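Local coordinates for protein phospholipase C-beta (PLC-beta) (Sepia officinalis, PDB 3QR0) that belongs to the phospholipase C-beta family, combining PH, EF-hand-like, TIM-barrel (X and Y) and C2 modules in one chain that holds a calcium ion, at residues Asp252-Met257 with Ala274-Leu279; Val719-Ser724 with Arg746-Arg751; Asp446-Pro449 with Gly453-Leu456. All blocks are in the same frame, centred on the assembly; numbering follows the deposited sequence.

Interaction 1 (Asp252-Met257 with Ala274-Leu279)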
ATOM      1  N   ASP A 252      31.017  12.649   4.653  1.00 26.81           N
ATOM      2  CA  ASP A 252      30.301  13.901   4.876  1.00 27.06           C
ATOM      3  C   ASP A 252      29.040  13.990   4.017  1.00 26.18           C
ATOM      4  O   ASP A 252      28.020  14.494   4.477  1.00 25.39           O
ATOM      5  CB  ASP A 252      31.225  15.097   4.640  1.00 28.04           C
ATOM      6  CG  ASP A 252      32.310  15.210   5.701  1.00 29.99           C
ATOM      7  OD1 ASP A 252      33.247  16.013   5.518  1.00 33.79           O
ATOM      8  OD2 ASP A 252      32.232  14.496   6.726  1.00 32.16           O
ATOM      9  N   PHE A 253      29.101  13.474   2.789  1.00 25.87           N
ATOM     10  CA  PHE A 253      27.913  13.371   1.942  1.00 25.52           C
ATOM     11  C   PHE A 253      26.829  12.537   2.635  1.00 24.80           C
ATOM     12  O   PHE A 253      25.681  12.967   2.747  1.00 24.38           O
ATOM     13  CB  PHE A 253      28.285  12.768   0.582  1.00 25.52           C
ATOM     14  CG  PHE A 253      27.109  12.359  -0.259  1.00 24.99           C
ATOM     15  CD1 PHE A 253      26.209  13.300  -0.730  1.00 24.85           C
ATOM     16  CD2 PHE A 253      26.930  11.032  -0.622  1.00 25.27           C
ATOM     17  CE1 PHE A 253      25.137  12.919  -1.516  1.00 24.47           C
ATOM     18  CE2 PHE A 253      25.863  10.651  -1.412  1.00 24.23           C
ATOM     19  CZ  PHE A 253      24.966  11.593  -1.861  1.00 24.48           C
ATOM     20  N   LEU A 254      27.202  11.353   3.114  1.00 24.96           N
ATOM     21  CA  LEU A 254      26.252  10.467   3.788  1.00 24.45           C
ATOM     22  C   LEU A 254      25.715  11.062   5.091  1.00 24.74           C
ATOM     23  O   LEU A 254      24.525  10.925   5.389  1.00 24.27           O
ATOM     24  CB  LEU A 254      26.886   9.098   4.061  1.00 24.43           C
ATOM     25  CG  LEU A 254      27.240   8.256   2.828  1.00 24.66           C
ATOM     26  CD1 LEU A 254      27.989   6.983   3.233  1.00 25.22           C
ATOM     27  CD2 LEU A 254      26.008   7.916   2.047  1.00 23.56           C
ATOM     28  N   ASN A 255      26.587  11.716   5.858  1.00 25.37           N
ATOM     29  CA  ASN A 255      26.212  12.248   7.170  1.00 25.91           C
ATOM     30  C   ASN A 255      25.556  13.640   7.133  1.00 26.66           C
ATOM     31  O   ASN A 255      24.865  14.005   8.083  1.00 26.29           O
ATOM     32  CB  ASN A 255      27.431  12.281   8.103  1.00 26.43           C
ATOM     33  CG  ASN A 255      27.905  10.888   8.519  1.00 26.28           C
ATOM     34  OD1 ASN A 255      27.151   9.914   8.472  1.00 26.13           O
ATOM     35  ND2 ASN A 255      29.161  10.798   8.940  1.00 26.46           N
ATOM     36  N   ASP A 256      25.777  14.410   6.065  1.00 27.64           N
ATOM     37  CA  ASP A 256      25.261  15.788   5.975  1.00 28.75           C
ATOM     38  C   ASP A 256      24.068  15.895   5.036  1.00 29.03           C
ATOM     39  O   ASP A 256      23.008  16.366   5.437  1.00 30.39           O
ATOM     40  CB  ASP A 256      26.351  16.776   5.518  1.00 29.40           C
ATOM     41  CG  ASP A 256      27.491  16.918   6.525  1.00 30.46           C
ATOM     42  OD1 ASP A 256      27.236  16.789   7.741  1.00 31.92           O
ATOM     43  OD2 ASP A 256      28.642  17.179   6.100  1.00 29.10           O
ATOM     44  N   MET A 257      24.232  15.460   3.791  1.00 29.22           N
ATOM     45  CA  MET A 257      23.187  15.627   2.777  1.00 28.95           C
ATOM     46  C   MET A 257      22.151  14.501   2.771  1.00 27.72           C
ATOM     47  O   MET A 257      20.959  14.757   2.610  1.00 27.09           O
ATOM     48  CB  MET A 257      23.806  15.750   1.383  1.00 29.59           C
ATOM     49  CG  MET A 257      22.778  16.057   0.299  1.00 30.47           C
ATOM     50  SD  MET A 257      23.491  16.239  -1.335  1.00 34.50           S
ATOM     51  CE  MET A 257      24.504  17.702  -1.133  1.00 34.32           C
ATOM     52  N   ALA A 274      36.139   4.191   8.230  1.00 35.24           N
ATOM     53  CA  ALA A 274      36.374   2.779   7.920  1.00 35.29           C
ATOM     54  C   ALA A 274      35.202   2.152   7.162  1.00 34.31           C
ATOM     55  O   ALA A 274      35.412   1.386   6.224  1.00 34.21           O
ATOM     56  CB  ALA A 274      36.667   1.995   9.202  1.00 35.72           C
ATOM     57  N   GLN A 275      33.978   2.481   7.566  1.00 33.69           N
ATOM     58  CA  GLN A 275      32.781   2.004   6.871  1.00 33.01           C
ATOM     59  C   GLN A 275      32.693   2.551   5.449  1.00 32.33           C
ATOM     60  O   GLN A 275      32.355   1.820   4.521  1.00 31.63           O
ATOM     61  CB  GLN A 275      31.514   2.394   7.626  1.00 32.91           C
ATOM     62  CG  GLN A 275      31.330   1.688   8.961  1.00 34.78           C
ATOM     63  CD  GLN A 275      30.262   2.342   9.827  1.00 36.89           C
ATOM     64  OE1 GLN A 275      29.646   3.337   9.438  1.00 37.22           O
ATOM     65  NE2 GLN A 275      30.035   1.777  11.010  1.00 38.94           N
ATOM     66  N   CYS A 276      32.990   3.839   5.290  1.00 31.87           N
ATOM     67  CA  CYS A 276      32.918   4.494   3.982  1.00 31.51           C
ATOM     68  C   CYS A 276      33.998   4.010   3.015  1.00 31.80           C
ATOM     69  O   CYS A 276      33.723   3.813   1.832  1.00 31.39           O
ATOM     70  CB  CYS A 276      32.968   6.014   4.140  1.00 31.60           C
ATOM     71  SG  CYS A 276      31.444   6.666   4.840  1.00 31.35           S
ATOM     72  N   GLU A 277      35.216   3.804   3.513  1.00 32.22           N
ATOM     73  CA  GLU A 277      36.267   3.189   2.704  1.00 32.82           C
ATOM     74  C   GLU A 277      35.815   1.815   2.210  1.00 32.03           C
ATOM     75  O   GLU A 277      36.047   1.463   1.054  1.00 32.18           O
ATOM     76  CB  GLU A 277      37.567   3.053   3.503  1.00 33.85           C
ATOM     77  CG  GLU A 277      38.740   2.526   2.686  1.00 35.84           C
ATOM     78  CD  GLU A 277      39.998   2.369   3.516  1.00 38.30           C
ATOM     79  OE1 GLU A 277      40.717   3.367   3.702  1.00 39.40           O
ATOM     80  OE2 GLU A 277      40.268   1.241   3.978  1.00 40.39           O
ATOM     81  N   ALA A 278      35.157   1.061   3.088  1.00 31.09           N
ATOM     82  CA  ALA A 278      34.684  -0.286   2.765  1.00 30.56           C
ATOM     83  C   ALA A 278      33.541  -0.249   1.754  1.00 29.72           C
ATOM     84  O   ALA A 278      33.514  -1.049   0.821  1.00 29.95           O
ATOM     85  CB  ALA A 278      34.247  -1.013   4.033  1.00 30.34           C
ATOM     86  N   LEU A 279      32.596   0.669   1.941  1.00 28.81           N
ATOM     87  CA  LEU A 279      31.511   0.848   0.973  1.00 28.14           C
ATOM     88  C   LEU A 279      32.042   1.258  -0.401  1.00 28.24           C
ATOM     89  O   LEU A 279      31.578   0.751  -1.434  1.00 27.48           O
ATOM     90  CB  LEU A 279      30.503   1.894   1.463  1.00 27.75           C
ATOM     91  CG  LEU A 279      29.633   1.499   2.663  1.00 27.96           C
ATOM     92  CD1 LEU A 279      28.796   2.692   3.108  1.00 29.41           C
ATOM     93  CD2 LEU A 279      28.741   0.310   2.353  1.00 27.33           C
TER
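Leu-254 and Cys-276 meet between two helices of the EF-hand-like region: the CD1 methyl of Leu-254 lies against SG of Cys-276 at 3.8 Å. The same methyl comes within 4.4 Å of CD1 of Leu-279, one turn further along the second helix, so a single branch of Leu-254 serves both partners. Contact is thin and wholly apolar, involving side-chain ends alone, and the backbones stay well apart, with 9.0 Å between CA of Leu-254 and CA of Cys-276. In Leu-254, CG stands anti to its own carbonyl carbon (chi1 -66°), and the outstretched second torsion of 174° carries CD1 across the gap.

Neighbouring residues hold the pieces in place. Tyr-271 touches Leu-254 and gives its backbone N to OD1 of Asn-255, while Thr-272 N bonds to OE1 of Gln-275, which ties the start of helix 273-288 to the connection before it. Cys-276 also packs on Thr-247 and Arg-251, a little earlier on the first helix. Beyond this shell, Phe-305 of helix 299-307 lies against Leu-254 and Phe-253, and helix 230-238 adds Leu-238 beside Phe-253 and Met-257, so helix 247-257 touches both of those helices as well as helix 273-288.

Interaction 2 (Val719-Ser724 with Arg746-Arg751); sequences VRIIVS and RHVPLR
Val-723 and Leu-750 pack closely across the interior of the C2 domain, with CG2 of Val-723 set 3.7 Å from CD1 of Leu-750. That valine methyl also lies 4.0 Å from CD2 of Leu-750, so it faces both prongs of the leucine fork, and the two side chains cross at about a right angle. The valine rotamer (chi1 -175°) puts CG1 opposite the backbone N and swings CG2 opposite the carbonyl carbon, from where it meets the fork. Leu-750 has CG anti to its own carbonyl carbon, chi1 -63°, with CD1 carried outstretched from CA by the second torsion.

The second pair is looser. Ile-721 extends its long branch across the interior between the sheets, chi2 176°, and its terminal CD1 comes to 4.2 Å from CG2 of Val-748. Two residues on along each strand, the pattern repeats, as expected where every other side chain of a strand points inward.

The strands belong to different sheets of the beta-sandwich: 718-725 lies between 669-676 and 730-737, whereas 746-751 borders 761-771. Val-671 touches both Ile-721 and Val-723, and Ile-656 and Leu-662 close in on Ile-721 and Leu-750 respectively. All four contacting residues are buried aliphatics, so the two sheets are held here by shape and exclusion of water, without a polar bond between the segments.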
ATOM      1  N   VAL A 719       4.430  13.646   1.815  1.00 22.23           N
ATOM      2  CA  VAL A 719       4.734  14.240   0.525  1.00 22.36           C
ATOM      3  C   VAL A 719       4.545  13.157  -0.524  1.00 22.24           C
ATOM      4  O   VAL A 719       4.798  11.965  -0.262  1.00 21.66           O
ATOM      5  CB  VAL A 719       6.161  14.861   0.488  1.00 22.97           C
ATOM      6  CG1 VAL A 719       7.243  13.791   0.659  1.00 23.55           C
ATOM      7  CG2 VAL A 719       6.366  15.640  -0.799  1.00 22.99           C
ATOM      8  N   ARG A 720       4.053  13.558  -1.693  1.00 22.10           N
ATOM      9  CA  ARG A 720       3.693  12.611  -2.728  1.00 21.99           C
ATOM     10  C   ARG A 720       4.190  13.065  -4.088  1.00 22.21           C
ATOM     11  O   ARG A 720       3.938  14.200  -4.493  1.00 22.21           O
ATOM     12  CB  ARG A 720       2.176  12.446  -2.779  1.00 21.86           C
ATOM     13  CG  ARG A 720       1.718  11.383  -3.742  1.00 22.52           C
ATOM     14  CD  ARG A 720       0.236  11.143  -3.626  1.00 23.44           C
ATOM     15  NE  ARG A 720      -0.236  10.248  -4.677  1.00 24.37           N
ATOM     16  CZ  ARG A 720      -1.279  10.472  -5.473  1.00 24.53           C
ATOM     17  NH1 ARG A 720      -2.008  11.580  -5.372  1.00 25.14           N
ATOM     18  NH2 ARG A 720      -1.594   9.571  -6.388  1.00 24.10           N
ATOM     19  N   ILE A 721       4.883  12.165  -4.784  1.00 22.10           N
ATOM     20  CA  ILE A 721       5.310  12.381  -6.168  1.00 22.74           C
ATOM     21  C   ILE A 721       4.348  11.650  -7.102  1.00 22.50           C
ATOM     22  O   ILE A 721       4.099  10.461  -6.916  1.00 22.23           O
ATOM     23  CB  ILE A 721       6.752  11.864  -6.393  1.00 22.90           C
ATOM     24  CG1 ILE A 721       7.760  12.738  -5.638  1.00 24.49           C
ATOM     25  CG2 ILE A 721       7.102  11.851  -7.883  1.00 23.45           C
ATOM     26  CD1 ILE A 721       9.219  12.237  -5.732  1.00 25.77           C
ATOM     27  N   ILE A 722       3.803  12.360  -8.089  1.00 22.89           N
ATOM     28  CA  ILE A 722       2.899  11.767  -9.075  1.00 22.74           C
ATOM     29  C   ILE A 722       3.446  12.015 -10.478  1.00 23.19           C
ATOM     30  O   ILE A 722       3.745  13.149 -10.842  1.00 23.32           O
ATOM     31  CB  ILE A 722       1.459  12.344  -8.991  1.00 22.73           C
ATOM     32  CG1 ILE A 722       0.923  12.321  -7.553  1.00 22.33           C
ATOM     33  CG2 ILE A 722       0.525  11.544  -9.903  1.00 23.08           C
ATOM     34  CD1 ILE A 722       1.197  13.583  -6.756  1.00 23.56           C
ATOM     35  N   VAL A 723       3.588  10.952 -11.259  1.00 23.39           N
ATOM     36  CA  VAL A 723       4.047  11.076 -12.634  1.00 24.10           C
ATOM     37  C   VAL A 723       2.887  10.778 -13.577  1.00 24.83           C
ATOM     38  O   VAL A 723       2.190   9.774 -13.411  1.00 24.61           O
ATOM     39  CB  VAL A 723       5.223  10.135 -12.943  1.00 23.99           C
ATOM     40  CG1 VAL A 723       5.741  10.396 -14.351  1.00 23.42           C
ATOM     41  CG2 VAL A 723       6.345  10.303 -11.909  1.00 23.07           C
ATOM     42  N   SER A 724       2.698  11.653 -14.563  1.00 26.14           N
ATOM     43  CA  SER A 724       1.608  11.535 -15.530  1.00 27.13           C
ATOM     44  C   SER A 724       2.096  11.739 -16.957  1.00 28.52           C
ATOM     45  O   SER A 724       3.108  12.403 -17.189  1.00 28.70           O
ATOM     46  CB  SER A 724       0.529  12.581 -15.229  1.00 27.28           C
ATOM     47  OG  SER A 724       0.023  12.436 -13.913  1.00 27.25           O
ATOM     48  N   ARG A 746      17.914  10.870  -4.084  1.00 22.71           N
ATOM     49  CA  ARG A 746      17.212   9.599  -3.955  1.00 22.56           C
ATOM     50  C   ARG A 746      16.602   9.169  -5.271  1.00 22.55           C
ATOM     51  O   ARG A 746      16.013   9.985  -5.978  1.00 22.89           O
ATOM     52  CB  ARG A 746      16.089   9.716  -2.915  1.00 21.79           C
ATOM     53  CG  ARG A 746      16.546  10.060  -1.516  1.00 21.95           C
ATOM     54  CD  ARG A 746      17.272   8.911  -0.818  1.00 21.69           C
ATOM     55  NE  ARG A 746      17.892   9.383   0.415  1.00 21.93           N
ATOM     56  CZ  ARG A 746      18.525   8.625   1.303  1.00 22.51           C
ATOM     57  NH1 ARG A 746      18.627   7.313   1.130  1.00 22.12           N
ATOM     58  NH2 ARG A 746      19.053   9.190   2.383  1.00 22.90           N
ATOM     59  N   HIS A 747      16.745   7.889  -5.604  1.00 22.94           N
ATOM     60  CA  HIS A 747      15.865   7.271  -6.586  1.00 22.96           C
ATOM     61  C   HIS A 747      14.572   6.897  -5.887  1.00 22.62           C
ATOM     62  O   HIS A 747      14.576   6.431  -4.746  1.00 23.04           O
ATOM     63  CB  HIS A 747      16.500   6.041  -7.231  1.00 23.04           C
ATOM     64  CG  HIS A 747      17.632   6.372  -8.146  1.00 23.60           C
ATOM     65  ND1 HIS A 747      18.925   6.532  -7.696  1.00 23.52           N
ATOM     66  CD2 HIS A 747      17.665   6.596  -9.480  1.00 23.98           C
ATOM     67  CE1 HIS A 747      19.708   6.832  -8.717  1.00 24.86           C
ATOM     68  NE2 HIS A 747      18.970   6.875  -9.810  1.00 24.79           N
ATOM     69  N   VAL A 748      13.464   7.104  -6.586  1.00 22.79           N
ATOM     70  CA  VAL A 748      12.135   6.897  -6.039  1.00 21.94           C
ATOM     71  C   VAL A 748      11.380   5.937  -6.959  1.00 21.74           C
ATOM     72  O   VAL A 748      10.702   6.380  -7.886  1.00 21.12           O
ATOM     73  CB  VAL A 748      11.378   8.245  -5.940  1.00 22.07           C
ATOM     74  CG1 VAL A 748      10.037   8.064  -5.234  1.00 21.19           C
ATOM     75  CG2 VAL A 748      12.225   9.281  -5.216  1.00 22.98           C
ATOM     76  N   PRO A 749      11.531   4.614  -6.735  1.00 21.55           N
ATOM     77  CA  PRO A 749      10.749   3.665  -7.527  1.00 21.41           C
ATOM     78  C   PRO A 749       9.259   3.953  -7.413  1.00 20.83           C
ATOM     79  O   PRO A 749       8.742   4.161  -6.309  1.00 20.58           O
ATOM     80  CB  PRO A 749      11.105   2.308  -6.910  1.00 21.36           C
ATOM     81  CG  PRO A 749      12.477   2.520  -6.334  1.00 21.63           C
ATOM     82  CD  PRO A 749      12.477   3.931  -5.834  1.00 21.68           C
ATOM     83  N   LEU A 750       8.584   3.992  -8.552  1.00 20.86           N
ATOM     84  CA  LEU A 750       7.172   4.350  -8.593  1.00 20.62           C
ATOM     85  C   LEU A 750       6.247   3.161  -8.336  1.00 20.23           C
ATOM     86  O   LEU A 750       6.584   2.009  -8.621  1.00 20.39           O
ATOM     87  CB  LEU A 750       6.836   4.984  -9.938  1.00 21.15           C
ATOM     88  CG  LEU A 750       7.552   6.296 -10.237  1.00 22.17           C
ATOM     89  CD1 LEU A 750       7.249   6.749 -11.673  1.00 23.30           C
ATOM     90  CD2 LEU A 750       7.144   7.373  -9.235  1.00 22.72           C
ATOM     91  N   ARG A 751       5.072   3.476  -7.801  1.00 19.88           N
ATOM     92  CA  ARG A 751       4.037   2.511  -7.472  1.00 20.04           C
ATOM     93  C   ARG A 751       2.780   2.804  -8.273  1.00 20.04           C
ATOM     94  O   ARG A 751       2.543   3.952  -8.686  1.00 19.31           O
ATOM     95  CB  ARG A 751       3.696   2.612  -5.987  1.00 20.08           C
ATOM     96  CG  ARG A 751       4.891   2.454  -5.074  1.00 21.52           C
ATOM     97  CD  ARG A 751       5.309   1.013  -5.009  1.00 23.45           C
ATOM     98  NE  ARG A 751       6.500   0.806  -4.188  1.00 26.01           N
ATOM     99  CZ  ARG A 751       6.537   0.886  -2.859  1.00 28.21           C
ATOM    100  NH1 ARG A 751       5.454   1.197  -2.155  1.00 28.99           N
ATOM    101  NH2 ARG A 751       7.679   0.658  -2.227  1.00 30.29           N
TER

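Interaction 3 (Asp446-Pro449 with Gly453-Leu456)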
ATOM      1  N   ASP A 446      -9.241 -10.413  30.160  1.00 38.12           N
ATOM      2  CA  ASP A 446      -8.797 -10.123  31.518  1.00 39.12           C
ATOM      3  C   ASP A 446      -8.121  -8.759  31.620  1.00 38.14           C
ATOM      4  O   ASP A 446      -7.328  -8.381  30.754  1.00 37.76           O
ATOM      5  CB  ASP A 446      -7.842 -11.203  32.031  1.00 40.22           C
ATOM      6  CG  ASP A 446      -7.835 -11.288  33.538  1.00 42.69           C
ATOM      7  OD1 ASP A 446      -8.851 -11.748  34.097  1.00 46.79           O
ATOM      8  OD2 ASP A 446      -6.827 -10.892  34.167  1.00 45.55           O
ATOM      9  N   GLY A 447      -8.454  -8.027  32.679  1.00 37.92           N
ATOM     10  CA  GLY A 447      -7.915  -6.690  32.913  1.00 37.02           C
ATOM     11  C   GLY A 447      -8.706  -5.576  32.244  1.00 35.91           C
ATOM     12  O   GLY A 447      -8.460  -4.400  32.510  1.00 35.46           O
ATOM     13  N   HIS A 448      -9.654  -5.939  31.377  1.00 34.88           N
ATOM     14  CA  HIS A 448     -10.393  -4.953  30.590  1.00 33.78           C
ATOM     15  C   HIS A 448     -11.901  -5.209  30.603  1.00 33.64           C
ATOM     16  O   HIS A 448     -12.504  -5.488  29.563  1.00 33.09           O
ATOM     17  CB  HIS A 448      -9.845  -4.910  29.163  1.00 32.86           C
ATOM     18  CG  HIS A 448      -8.425  -4.446  29.092  1.00 32.98           C
ATOM     19  ND1 HIS A 448      -8.084  -3.117  28.968  1.00 32.36           N
ATOM     20  CD2 HIS A 448      -7.257  -5.129  29.175  1.00 33.57           C
ATOM     21  CE1 HIS A 448      -6.768  -3.002  28.952  1.00 33.08           C
ATOM     22  NE2 HIS A 448      -6.242  -4.207  29.082  1.00 33.25           N
ATOM     23  N   PRO A 449     -12.520  -5.096  31.788  1.00 33.90           N
ATOM     24  CA  PRO A 449     -13.965  -5.225  31.862  1.00 34.15           C
ATOM     25  C   PRO A 449     -14.649  -4.010  31.240  1.00 33.58           C
ATOM     26  O   PRO A 449     -14.020  -2.957  31.078  1.00 33.06           O
ATOM     27  CB  PRO A 449     -14.233  -5.289  33.366  1.00 35.25           C
ATOM     28  CG  PRO A 449     -13.121  -4.528  33.976  1.00 35.31           C
ATOM     29  CD  PRO A 449     -11.927  -4.741  33.092  1.00 34.60           C
ATOM     30  N   GLY A 453     -14.140   4.150  32.801  1.00 30.71           N
ATOM     31  CA  GLY A 453     -12.767   4.440  33.217  1.00 30.42           C
ATOM     32  C   GLY A 453     -11.746   3.375  32.850  1.00 29.60           C
ATOM     33  O   GLY A 453     -10.548   3.574  33.050  1.00 29.49           O
ATOM     34  N   VAL A 454     -12.208   2.245  32.319  1.00 28.74           N
ATOM     35  CA  VAL A 454     -11.318   1.160  31.936  1.00 28.37           C
ATOM     36  C   VAL A 454     -10.929   1.310  30.464  1.00 27.62           C
ATOM     37  O   VAL A 454     -11.795   1.256  29.584  1.00 27.29           O
ATOM     38  CB  VAL A 454     -11.978  -0.208  32.159  1.00 28.60           C
ATOM     39  CG1 VAL A 454     -11.077  -1.323  31.662  1.00 28.33           C
ATOM     40  CG2 VAL A 454     -12.305  -0.401  33.645  1.00 29.50           C
ATOM     41  N   PRO A 455      -9.627   1.487  30.185  1.00 27.57           N
ATOM     42  CA  PRO A 455      -9.234   1.703  28.790  1.00 26.86           C
ATOM     43  C   PRO A 455      -9.426   0.474  27.904  1.00 26.49           C
ATOM     44  O   PRO A 455      -9.448  -0.661  28.394  1.00 26.95           O
ATOM     45  CB  PRO A 455      -7.756   2.089  28.888  1.00 26.85           C
ATOM     46  CG  PRO A 455      -7.293   1.572  30.192  1.00 27.74           C
ATOM     47  CD  PRO A 455      -8.476   1.549  31.106  1.00 28.02           C
ATOM     48  N   LEU A 456      -9.575   0.712  26.606  1.00 25.84           N
ATOM     49  CA  LEU A 456      -9.687  -0.371  25.640  1.00 25.54           C
ATOM     50  C   LEU A 456      -8.414  -1.207  25.674  1.00 25.29           C
ATOM     51  O   LEU A 456      -7.346  -0.677  25.983  1.00 25.28           O
ATOM     52  CB  LEU A 456      -9.889   0.183  24.230  1.00 24.99           C
ATOM     53  CG  LEU A 456     -11.175   0.961  23.978  1.00 25.21           C
ATOM     54  CD1 LEU A 456     -11.045   1.850  22.734  1.00 24.23           C
ATOM     55  CD2 LEU A 456     -12.349   0.011  23.854  1.00 24.64           C
TER
HETATM   56  O   HOH W   1     -12.893  -1.663  28.525  1.00 40.08           O
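The backbones of the two irregular segments come nearest at His-448 and Val-454, CA to CA 6.3 Å, with just three residues between the segments and Gly-447 and Gly-453 both at positive phi. The ring of His-448 reaches over to the other segment and its ND1 donates to O of Pro-455 at 2.9 Å. The N-H points at the acceptor with an angle of 159°, and the oxygen lies at the ring edge, close to its plane, while the donor is tilted 31° from the carbonyl plane. A chi1 of -64° sets the ring opposite the carbonyl carbon of His-448, and the ring's rotation presents its ND1 edge to O of Pro-455.

This is a side-chain-to-main-chain bridge within the long X-domain loop that joins helix 422-436 to strand 466-469 of the TIM-barrel-type fold. Beside it, CG1 of Val-454 nestles against the other segment, 3.8 Å from CD of Pro-449 and 3.4 Å from O of Pro-449; the proline and valine side chains cross at about a right angle. A water donates to O of Pro-449 at 3.1 Å and, over a longer 3.3 Å, to O of Val-454. Tyr-520 OH hydrogen-bonds to O of His-448, and Leu-456 turns away to pack on Thr-328 and Ile-568.

Interactions 1 and 2 are the near neighbours: their centres are 26 Å apart and their nearest atoms about 6 Å apart, without touching. The gap is bridged by the EF-hand-like and C2 modules packing together, since Met-257 of the first contact lies on Tyr-745, just ahead of strand 746-751, and Arg-746 rests on Gln-258. Interaction 3 stands far off in the X domain, with centres 50 Å from interaction 1 and 44 Å from interaction 2. None of the three segment pairs includes Asn-339, Glu-368, Asp-370 or Glu-417, which form the calcium site; interaction 3 shares the X domain with those ligands.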